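Beta-glucosidase (Pseudoalteromonas sp., PDB 3F95) is probably an exo-acting beta-glucosidase cleaving 1,3/1,4-beta-glucans, seen here as its extra C-terminal beta-sandwich domain, probably of galactose-binding-like fold. Local coordinates at residues A[104-115]-A[132-140]; A[79-89]-A[170-180]. All coordinates share one frame; numbering follows the deposited sequence.

Contact 1 of 2, residues A[104-115]-A[132-140]; sequences LQVMCSESNCLR and HTLAIPLHC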
loop_
_atom_site.group_PDB
_atom_site.type_symbol
_atom_site.label_atom_id
_atom_site.label_comp_id
_atom_site.label_asym_id
_atom_site.label_seq_id
_atom_site.Cartn_x
_atom_site.Cartn_y
_atom_site.Cartn_z
ATOM N N LEU A 104 -7.052 2.233 4.292
ATOM C CA LEU A 104 -6.308 1.367 3.375
ATOM C C LEU A 104 -7.258 0.767 2.343
ATOM O O LEU A 104 -8.122 -0.041 2.687
ATOM C CB LEU A 104 -5.581 0.248 4.159
ATOM C CG LEU A 104 -5.028 -0.915 3.331
ATOM C CD1 LEU A 104 -3.966 -0.405 2.310
ATOM C CD2 LEU A 104 -4.443 -2.009 4.260
ATOM N N GLN A 105 -7.125 1.184 1.082
ATOM C CA GLN A 105 -7.978 0.660 0.020
ATOM C C GLN A 105 -7.167 -0.288 -0.875
ATOM O O GLN A 105 -5.976 -0.060 -1.101
ATOM C CB GLN A 105 -8.632 1.830 -0.762
ATOM C CG GLN A 105 -9.775 2.502 0.000
ATOM C CD GLN A 105 -10.222 3.825 -0.625
ATOM O OE1 GLN A 105 -9.428 4.754 -0.806
ATOM N NE2 GLN A 105 -11.514 3.921 -0.921
ATOM N N VAL A 106 -7.777 -1.390 -1.316
ATOM C CA VAL A 106 -7.047 -2.411 -2.045
ATOM C C VAL A 106 -7.785 -2.750 -3.342
ATOM O O VAL A 106 -9.025 -2.948 -3.344
ATOM C CB VAL A 106 -6.849 -3.688 -1.165
ATOM C CG1 VAL A 106 -6.224 -4.810 -1.954
ATOM C CG2 VAL A 106 -6.009 -3.334 0.072
ATOM N N MET A 107 -7.024 -2.755 -4.433
ATOM C CA MET A 107 -7.517 -3.124 -5.773
ATOM C C MET A 107 -8.725 -2.270 -6.195
ATOM O O MET A 107 -9.898 -2.727 -6.253
ATOM C CB MET A 107 -7.760 -4.639 -5.877
ATOM C CG MET A 107 -6.510 -5.474 -5.680
ATOM S SD MET A 107 -5.253 -5.200 -6.969
ATOM C CE MET A 107 -3.778 -5.403 -6.033
ATOM N N CYS A 108 -8.419 -1.003 -6.465
ATOM C CA CYS A 108 -9.422 0.006 -6.757
ATOM C C CYS A 108 -9.500 0.240 -8.255
ATOM O O CYS A 108 -8.477 0.407 -8.916
ATOM C CB CYS A 108 -9.074 1.335 -6.099
ATOM S SG CYS A 108 -8.958 1.225 -4.292
ATOM N N SER A 109 -10.724 0.269 -8.766
ATOM C CA SER A 109 -10.960 0.693 -10.140
ATOM C C SER A 109 -11.267 2.171 -10.110
ATOM O O SER A 109 -11.003 2.851 -9.113
ATOM C CB SER A 109 -12.105 -0.097 -10.778
ATOM O OG SER A 109 -13.165 -0.301 -9.866
ATOM N N GLU A 110 -11.825 2.678 -11.207
ATOM C CA GLU A 110 -12.317 4.040 -11.239
ATOM C C GLU A 110 -13.217 4.331 -10.052
ATOM O O GLU A 110 -13.093 5.399 -9.443
ATOM N N SER A 111 -14.087 3.373 -9.686
ATOM C CA SER A 111 -15.173 3.672 -8.739
ATOM C C SER A 111 -15.760 2.963 -7.500
ATOM O O SER A 111 -16.987 2.947 -7.398
ATOM N N ASN A 112 -15.038 2.228 -6.643
ATOM C CA ASN A 112 -14.589 0.891 -6.959
ATOM C C ASN A 112 -13.354 0.348 -6.274
ATOM O O ASN A 112 -12.348 0.314 -6.924
ATOM N N CYS A 113 -13.421 -0.097 -5.004
ATOM C CA CYS A 113 -12.299 -0.909 -4.412
ATOM C C CYS A 113 -12.739 -2.285 -3.903
ATOM O O CYS A 113 -13.824 -2.410 -3.315
ATOM C CB CYS A 113 -11.558 -0.167 -3.276
ATOM S SG CYS A 113 -10.906 1.483 -3.696
ATOM N N LEU A 114 -11.895 -3.306 -4.102
ATOM C CA LEU A 114 -12.183 -4.659 -3.592
ATOM C C LEU A 114 -12.212 -4.705 -2.056
ATOM O O LEU A 114 -13.043 -5.409 -1.468
ATOM C CB LEU A 114 -11.235 -5.718 -4.167
ATOM C CG LEU A 114 -11.296 -6.012 -5.682
ATOM C CD1 LEU A 114 -10.333 -7.116 -6.043
ATOM C CD2 LEU A 114 -12.713 -6.341 -6.168
ATOM N N ARG A 115 -11.336 -3.932 -1.411
ATOM C CA ARG A 115 -11.348 -3.816 0.047
ATOM C C ARG A 115 -11.197 -2.371 0.465
ATOM O O ARG A 115 -10.464 -1.604 -0.171
ATOM C CB ARG A 115 -10.228 -4.640 0.700
ATOM C CG ARG A 115 -10.276 -6.144 0.440
ATOM C CD ARG A 115 -11.447 -6.864 1.165
ATOM N NE ARG A 115 -11.511 -6.567 2.591
ATOM C CZ ARG A 115 -10.739 -7.102 3.540
ATOM N NH1 ARG A 115 -9.792 -8.007 3.265
ATOM N NH2 ARG A 115 -10.932 -6.717 4.785
ATOM N N HIS A 132 5.291 -6.228 10.111
ATOM C CA HIS A 132 4.384 -7.390 10.034
ATOM C C HIS A 132 4.035 -7.700 8.588
ATOM O O HIS A 132 3.899 -6.788 7.757
ATOM C CB HIS A 132 3.090 -7.152 10.800
ATOM C CG HIS A 132 3.333 -6.787 12.229
ATOM N ND1 HIS A 132 3.627 -7.729 13.190
ATOM C CD2 HIS A 132 3.400 -5.584 12.842
ATOM C CE1 HIS A 132 3.843 -7.120 14.345
ATOM N NE2 HIS A 132 3.716 -5.817 14.161
ATOM N N THR A 133 3.904 -8.981 8.281
ATOM C CA THR A 133 3.441 -9.392 6.974
ATOM C C THR A 133 1.914 -9.494 7.014
ATOM O O THR A 133 1.344 -10.274 7.788
ATOM C CB THR A 133 4.047 -10.745 6.559
ATOM O OG1 THR A 133 5.465 -10.653 6.645
ATOM C CG2 THR A 133 3.657 -11.076 5.135
ATOM N N LEU A 134 1.261 -8.680 6.187
ATOM C CA LEU A 134 -0.202 -8.614 6.155
ATOM C C LEU A 134 -0.717 -9.284 4.880
ATOM O O LEU A 134 -0.224 -8.989 3.768
ATOM C CB LEU A 134 -0.656 -7.142 6.208
ATOM C CG LEU A 134 -0.197 -6.280 7.390
ATOM C CD1 LEU A 134 -0.736 -4.839 7.237
ATOM C CD2 LEU A 134 -0.687 -6.914 8.739
ATOM N N ALA A 135 -1.661 -10.212 5.029
ATOM C CA ALA A 135 -2.319 -10.836 3.886
ATOM C C ALA A 135 -3.756 -10.322 3.791
ATOM O O ALA A 135 -4.526 -10.408 4.739
ATOM C CB ALA A 135 -2.257 -12.399 3.956
ATOM N N ILE A 136 -4.092 -9.716 2.660
ATOM C CA ILE A 136 -5.400 -9.073 2.526
ATOM C C ILE A 136 -6.287 -9.798 1.514
ATOM O O ILE A 136 -6.086 -9.668 0.302
ATOM C CB ILE A 136 -5.277 -7.566 2.150
ATOM C CG1 ILE A 136 -4.412 -6.850 3.198
ATOM C CG2 ILE A 136 -6.659 -6.957 2.060
ATOM C CD1 ILE A 136 -3.952 -5.450 2.801
ATOM N N PRO A 137 -7.270 -10.573 2.011
ATOM C CA PRO A 137 -8.120 -11.296 1.061
ATOM C C PRO A 137 -8.829 -10.283 0.174
ATOM O O PRO A 137 -9.330 -9.267 0.666
ATOM C CB PRO A 137 -9.107 -12.061 1.937
ATOM C CG PRO A 137 -8.926 -11.519 3.358
ATOM C CD PRO A 137 -7.614 -10.816 3.425
ATOM N N LEU A 138 -8.819 -10.536 -1.129
ATOM C CA LEU A 138 -9.387 -9.574 -2.082
ATOM C C LEU A 138 -10.909 -9.622 -2.125
ATOM O O LEU A 138 -11.569 -8.645 -2.489
ATOM C CB LEU A 138 -8.782 -9.779 -3.478
ATOM C CG LEU A 138 -7.258 -9.551 -3.559
ATOM C CD1 LEU A 138 -6.740 -9.734 -4.980
ATOM C CD2 LEU A 138 -6.856 -8.165 -3.011
ATOM N N HIS A 139 -11.471 -10.757 -1.739
ATOM C CA HIS A 139 -12.917 -10.886 -1.801
ATOM C C HIS A 139 -13.565 -11.330 -0.496
ATOM O O HIS A 139 -13.157 -12.309 0.118
ATOM C CB HIS A 139 -13.310 -11.749 -2.983
ATOM C CG HIS A 139 -13.014 -11.103 -4.305
ATOM N ND1 HIS A 139 -11.826 -11.294 -4.977
ATOM C CD2 HIS A 139 -13.735 -10.239 -5.057
ATOM C CE1 HIS A 139 -11.835 -10.600 -6.098
ATOM N NE2 HIS A 139 -12.981 -9.950 -6.171
ATOM N N CYS A 140 -14.557 -10.564 -0.080
ATOM C CA CYS A 140 -15.305 -10.847 1.128
ATOM C C CYS A 140 -16.464 -11.816 0.877
ATOM O O CYS A 140 -16.370 -12.999 1.218
ATOM C CB CYS A 140 -15.788 -9.536 1.736
ATOM S SG CYS A 140 -14.384 -8.598 2.423
HETATM O O HOH W 1 -14.092 -7.859 -1.878
#
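V106 and L138 meet at the dense end of this contact, V106 CG1 lying 3.6 Å from L138 CD2 with the two side chains at roughly a right angle. M107 CG touches the same leucine methyl. Beside them L104 and I136 reach tip to tip, L104 CD2 to I136 CD1 at 3.8 Å, and V106 CG2 also borders that isoleucine methyl. These apolar groups fill the interior between the two sheets of the beta-sandwich: 104-106 belongs to one sheet and 132-137 to the other. A classic beta bulge sets L114 and R115 opposite the single residue V106. R115 bends at chi2 and chi3 (-70° and -52°), which brings NH1 to P137 O. R115 NH1 donates at 2.9 Å, nearly straight at 167°, on a lone pair of P137 O, which lies in the plane of the R115 guanidinium. NH1 also serves L181 O, while R115 NE lies 3.5 Å from SG of C140, which is disulfide-bonded to C183. The outer side is looser and partly wet. L114 CD2 rests 3.6 Å from NE2 of the exposed H139, and a water donates to L114 O and L138 O, both at 2.7 Å, while accepting from C140 N.

Contact 2 of 2, residues A[79-89]-A[170-180]; sequences LDSKFSTGYLE and LTIKPSDDSIS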
loop_
_atom_site.group_PDB
_atom_site.type_symbol
_atom_site.label_atom_id
_atom_site.label_comp_id
_atom_site.label_asym_id
_atom_site.label_seq_id
_atom_site.Cartn_x
_atom_site.Cartn_y
_atom_site.Cartn_z
ATOM N N LEU A 79 -8.004 -7.397 -12.920
ATOM C CA LEU A 79 -7.490 -8.413 -12.019
ATOM C C LEU A 79 -7.445 -9.784 -12.703
ATOM O O LEU A 79 -8.455 -10.268 -13.241
ATOM C CB LEU A 79 -8.338 -8.467 -10.743
ATOM C CG LEU A 79 -7.982 -9.492 -9.665
ATOM C CD1 LEU A 79 -6.643 -9.161 -9.010
ATOM C CD2 LEU A 79 -9.120 -9.572 -8.621
ATOM N N ASP A 80 -6.259 -10.382 -12.697
ATOM C CA ASP A 80 -6.057 -11.739 -13.187
ATOM C C ASP A 80 -6.954 -12.675 -12.391
ATOM O O ASP A 80 -6.964 -12.627 -11.164
ATOM C CB ASP A 80 -4.600 -12.126 -12.972
ATOM C CG ASP A 80 -4.192 -13.372 -13.729
ATOM O OD1 ASP A 80 -4.914 -14.394 -13.709
ATOM O OD2 ASP A 80 -3.106 -13.329 -14.327
ATOM N N SER A 81 -7.709 -13.521 -13.091
ATOM C CA SER A 81 -8.633 -14.461 -12.449
ATOM C C SER A 81 -7.915 -15.451 -11.526
ATOM O O SER A 81 -8.541 -16.083 -10.678
ATOM C CB SER A 81 -9.409 -15.225 -13.522
ATOM O OG SER A 81 -8.497 -15.888 -14.371
ATOM N N LYS A 82 -6.605 -15.578 -11.715
ATOM C CA LYS A 82 -5.720 -16.297 -10.800
ATOM C C LYS A 82 -5.920 -15.822 -9.357
ATOM O O LYS A 82 -5.816 -16.618 -8.407
ATOM C CB LYS A 82 -4.268 -16.103 -11.238
ATOM C CG LYS A 82 -3.249 -16.844 -10.411
ATOM C CD LYS A 82 -1.839 -16.685 -10.967
ATOM C CE LYS A 82 -0.896 -17.607 -10.202
ATOM N NZ LYS A 82 0.452 -17.641 -10.803
ATOM N N PHE A 83 -6.223 -14.531 -9.202
ATOM C CA PHE A 83 -6.325 -13.935 -7.873
ATOM C C PHE A 83 -7.730 -13.610 -7.406
ATOM O O PHE A 83 -7.885 -12.961 -6.385
ATOM C CB PHE A 83 -5.400 -12.710 -7.748
ATOM C CG PHE A 83 -3.986 -13.015 -8.072
ATOM C CD1 PHE A 83 -3.240 -13.854 -7.241
ATOM C CD2 PHE A 83 -3.398 -12.498 -9.227
ATOM C CE1 PHE A 83 -1.929 -14.177 -7.547
ATOM C CE2 PHE A 83 -2.077 -12.809 -9.549
ATOM C CZ PHE A 83 -1.335 -13.648 -8.702
ATOM N N SER A 84 -8.755 -14.094 -8.115
ATOM C CA SER A 84 -10.144 -13.759 -7.756
ATOM C C SER A 84 -10.513 -14.120 -6.312
ATOM O O SER A 84 -11.297 -13.419 -5.676
ATOM C CB SER A 84 -11.142 -14.373 -8.746
ATOM O OG SER A 84 -11.206 -15.776 -8.588
ATOM N N THR A 85 -9.950 -15.204 -5.793
ATOM C CA THR A 85 -10.082 -15.527 -4.367
ATOM C C THR A 85 -8.737 -15.478 -3.646
ATOM O O THR A 85 -8.517 -16.205 -2.673
ATOM C CB THR A 85 -10.737 -16.922 -4.121
ATOM O OG1 THR A 85 -10.188 -17.884 -5.034
ATOM C CG2 THR A 85 -12.238 -16.853 -4.329
ATOM N N GLY A 86 -7.850 -14.612 -4.131
ATOM C CA GLY A 86 -6.501 -14.483 -3.590
ATOM C C GLY A 86 -6.348 -13.304 -2.639
ATOM O O GLY A 86 -7.323 -12.818 -2.040
ATOM N N TYR A 87 -5.108 -12.842 -2.520
ATOM C CA TYR A 87 -4.716 -11.884 -1.507
ATOM C C TYR A 87 -3.768 -10.867 -2.094
ATOM O O TYR A 87 -2.953 -11.195 -2.969
ATOM C CB TYR A 87 -3.931 -12.575 -0.383
ATOM C CG TYR A 87 -4.731 -13.618 0.330
ATOM C CD1 TYR A 87 -5.335 -13.329 1.548
ATOM C CD2 TYR A 87 -4.899 -14.899 -0.223
ATOM C CE1 TYR A 87 -6.097 -14.271 2.201
ATOM C CE2 TYR A 87 -5.670 -15.860 0.430
ATOM C CZ TYR A 87 -6.253 -15.531 1.643
ATOM O OH TYR A 87 -7.011 -16.466 2.311
ATOM N N LEU A 88 -3.840 -9.647 -1.586
ATOM C CA LEU A 88 -2.683 -8.766 -1.707
ATOM C C LEU A 88 -1.874 -8.968 -0.429
ATOM O O LEU A 88 -2.413 -8.825 0.669
ATOM C CB LEU A 88 -3.109 -7.295 -1.862
ATOM C CG LEU A 88 -1.927 -6.315 -2.033
ATOM C CD1 LEU A 88 -1.355 -6.452 -3.451
ATOM C CD2 LEU A 88 -2.319 -4.861 -1.747
ATOM N N GLU A 89 -0.603 -9.321 -0.576
ATOM C CA GLU A 89 0.287 -9.439 0.571
ATOM C C GLU A 89 1.317 -8.324 0.566
ATOM O O GLU A 89 1.830 -7.945 -0.489
ATOM C CB GLU A 89 0.988 -10.803 0.613
ATOM C CG GLU A 89 1.964 -10.943 1.789
ATOM C CD GLU A 89 2.840 -12.200 1.733
ATOM O OE1 GLU A 89 2.301 -13.292 1.949
ATOM O OE2 GLU A 89 4.071 -12.088 1.511
ATOM N N LEU A 170 0.630 -9.878 -5.257
ATOM C CA LEU A 170 -0.610 -10.645 -5.300
ATOM C C LEU A 170 -0.239 -12.123 -5.107
ATOM O O LEU A 170 0.747 -12.585 -5.670
ATOM C CB LEU A 170 -1.346 -10.419 -6.625
ATOM C CG LEU A 170 -1.915 -9.022 -6.876
ATOM C CD1 LEU A 170 -2.306 -8.821 -8.332
ATOM C CD2 LEU A 170 -3.111 -8.753 -5.963
ATOM N N THR A 171 -1.012 -12.841 -4.287
ATOM C CA THR A 171 -0.729 -14.240 -4.011
ATOM C C THR A 171 -2.015 -15.055 -3.871
ATOM O O THR A 171 -3.060 -14.533 -3.465
ATOM C CB THR A 171 0.129 -14.423 -2.729
ATOM O OG1 THR A 171 0.503 -15.802 -2.618
ATOM C CG2 THR A 171 -0.659 -14.030 -1.481
ATOM N N ILE A 172 -1.929 -16.344 -4.186
ATOM C CA ILE A 172 -3.103 -17.201 -4.033
ATOM C C ILE A 172 -3.100 -17.824 -2.653
ATOM O O ILE A 172 -4.137 -18.291 -2.193
ATOM C CB ILE A 172 -3.244 -18.272 -5.152
ATOM C CG1 ILE A 172 -2.047 -19.226 -5.166
ATOM C CG2 ILE A 172 -3.423 -17.571 -6.482
ATOM C CD1 ILE A 172 -2.160 -20.358 -6.169
ATOM N N LYS A 173 -1.923 -17.818 -2.023
ATOM C CA LYS A 173 -1.767 -18.264 -0.638
ATOM C C LYS A 173 -0.829 -17.378 0.191
ATOM O O LYS A 173 0.372 -17.238 -0.130
ATOM C CB LYS A 173 -1.308 -19.734 -0.553
ATOM C CG LYS A 173 0.084 -20.020 -1.093
ATOM C CD LYS A 173 0.884 -20.846 -0.086
ATOM C CE LYS A 173 0.159 -22.126 0.280
ATOM N NZ LYS A 173 0.690 -22.785 1.527
ATOM N N PRO A 174 -1.374 -16.828 1.288
ATOM C CA PRO A 174 -0.675 -16.022 2.276
ATOM C C PRO A 174 0.532 -16.768 2.854
ATOM O O PRO A 174 0.454 -17.983 3.117
ATOM C CB PRO A 174 -1.740 -15.786 3.352
ATOM C CG PRO A 174 -2.819 -16.760 3.099
ATOM C CD PRO A 174 -2.792 -17.008 1.634
ATOM N N SER A 175 1.643 -16.056 3.020
ATOM C CA SER A 175 2.848 -16.649 3.596
ATOM C C SER A 175 2.510 -17.208 4.976
ATOM O O SER A 175 1.525 -16.799 5.594
ATOM C CB SER A 175 3.954 -15.607 3.723
ATOM O OG SER A 175 3.632 -14.667 4.733
ATOM N N ASP A 176 3.335 -18.133 5.459
ATOM C CA ASP A 176 3.116 -18.727 6.778
ATOM C C ASP A 176 3.067 -17.702 7.906
ATOM O O ASP A 176 2.195 -17.776 8.775
ATOM C CB ASP A 176 4.198 -19.776 7.086
ATOM C CG ASP A 176 4.023 -21.051 6.281
ATOM O OD1 ASP A 176 3.043 -21.157 5.501
ATOM O OD2 ASP A 176 4.883 -21.953 6.442
ATOM N N ASP A 177 3.974 -16.735 7.901
ATOM C CA ASP A 177 3.971 -15.861 9.077
ATOM C C ASP A 177 3.063 -14.636 8.915
ATOM O O ASP A 177 3.062 -13.726 9.746
ATOM C CB ASP A 177 5.392 -15.538 9.561
ATOM C CG ASP A 177 5.975 -16.645 10.444
ATOM O OD1 ASP A 177 7.061 -16.421 11.020
ATOM O OD2 ASP A 177 5.359 -17.737 10.573
ATOM N N SER A 178 2.211 -14.682 7.897
ATOM C CA SER A 178 1.302 -13.569 7.622
ATOM C C SER A 178 0.113 -13.479 8.579
ATOM O O SER A 178 -0.338 -14.486 9.145
ATOM C CB SER A 178 0.820 -13.617 6.176
ATOM O OG SER A 178 -0.117 -14.661 5.982
ATOM N N ILE A 179 -0.375 -12.257 8.749
ATOM C CA ILE A 179 -1.583 -11.951 9.498
ATOM C C ILE A 179 -2.642 -11.530 8.475
ATOM O O ILE A 179 -2.423 -10.586 7.711
ATOM C CB ILE A 179 -1.308 -10.807 10.495
ATOM C CG1 ILE A 179 -0.092 -11.145 11.385
ATOM C CG2 ILE A 179 -2.580 -10.433 11.312
ATOM C CD1 ILE A 179 0.352 -9.969 12.306
ATOM N N SER A 180 -3.763 -12.251 8.431
ATOM C CA SER A 180 -4.813 -11.955 7.473
ATOM C C SER A 180 -5.739 -10.837 7.974
ATOM O O SER A 180 -6.334 -10.931 9.068
ATOM C CB SER A 180 -5.588 -13.236 7.114
ATOM O OG SER A 180 -6.633 -12.968 6.182
HETATM O O HOH W 2 -8.209 -15.189 4.911
#
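An antiparallel strand pair in one sheet of the beta-sandwich joins Y87 and L88 to T171 and L170. Y87 and T171 form the hydrogen-bonded pair: Y87 N gives to T171 O at 2.8 Å and T171 N to Y87 O at 2.9 Å. L88 and L170 are the non-hydrogen-bonded pair, and their methyls L88 CD1 and L170 CD2 touch at 3.8 Å. F83, in the type I turn that leads to G86, lays its ring against L170, whose CB stands 3.6 Å from the F83 ring centroid and 3° off the normal, a CH-pi contact; K82 CG covers the opposite face. With the F83 ring gone, as with an alanine here, L170 CB and K82 CG would probably face each other across a gap beside I172 CG2. On the Y87 side of the sheet, P174 CD sits over the tyrosine ring, offset toward its rim, 3.3 Å from Y87 CE2. In one conformer of S180, a water lies within hydrogen-bonding distance of both Y87 OH and S180 OG. E89 stretches out, its chi1 close to 180° (178°), and in one of its two conformers E89 OE1 accepts from S175 N at 3.0 Å; the bond from S175 OG is weak. Strand 87-94 lies between 132-137 and 161-171 in the sheet, while L88 and L170 pack on M107 of strand 102-108.

Overall arrangement
From the N terminus, the chain first enters contact 2 at 79-89, then runs through strand 102-108 and the turn to strand 113-118, the first half of contact 1. After helix 123-126, strand 132-137 closes the shorter loop of contact 1; the longer one closes when 170-180 returns to 79-89. Contact 1 is thus nested inside contact 2, their centres about 11 Å apart. Contact 1 ties the two sheets together, whereas contact 2 joins strands 87-94 and 161-171 within one of them. Strand 132-137 links both: I136 N probably bonds to L88 O, and T133 O to I179 N, where strand 179-180 runs parallel to it.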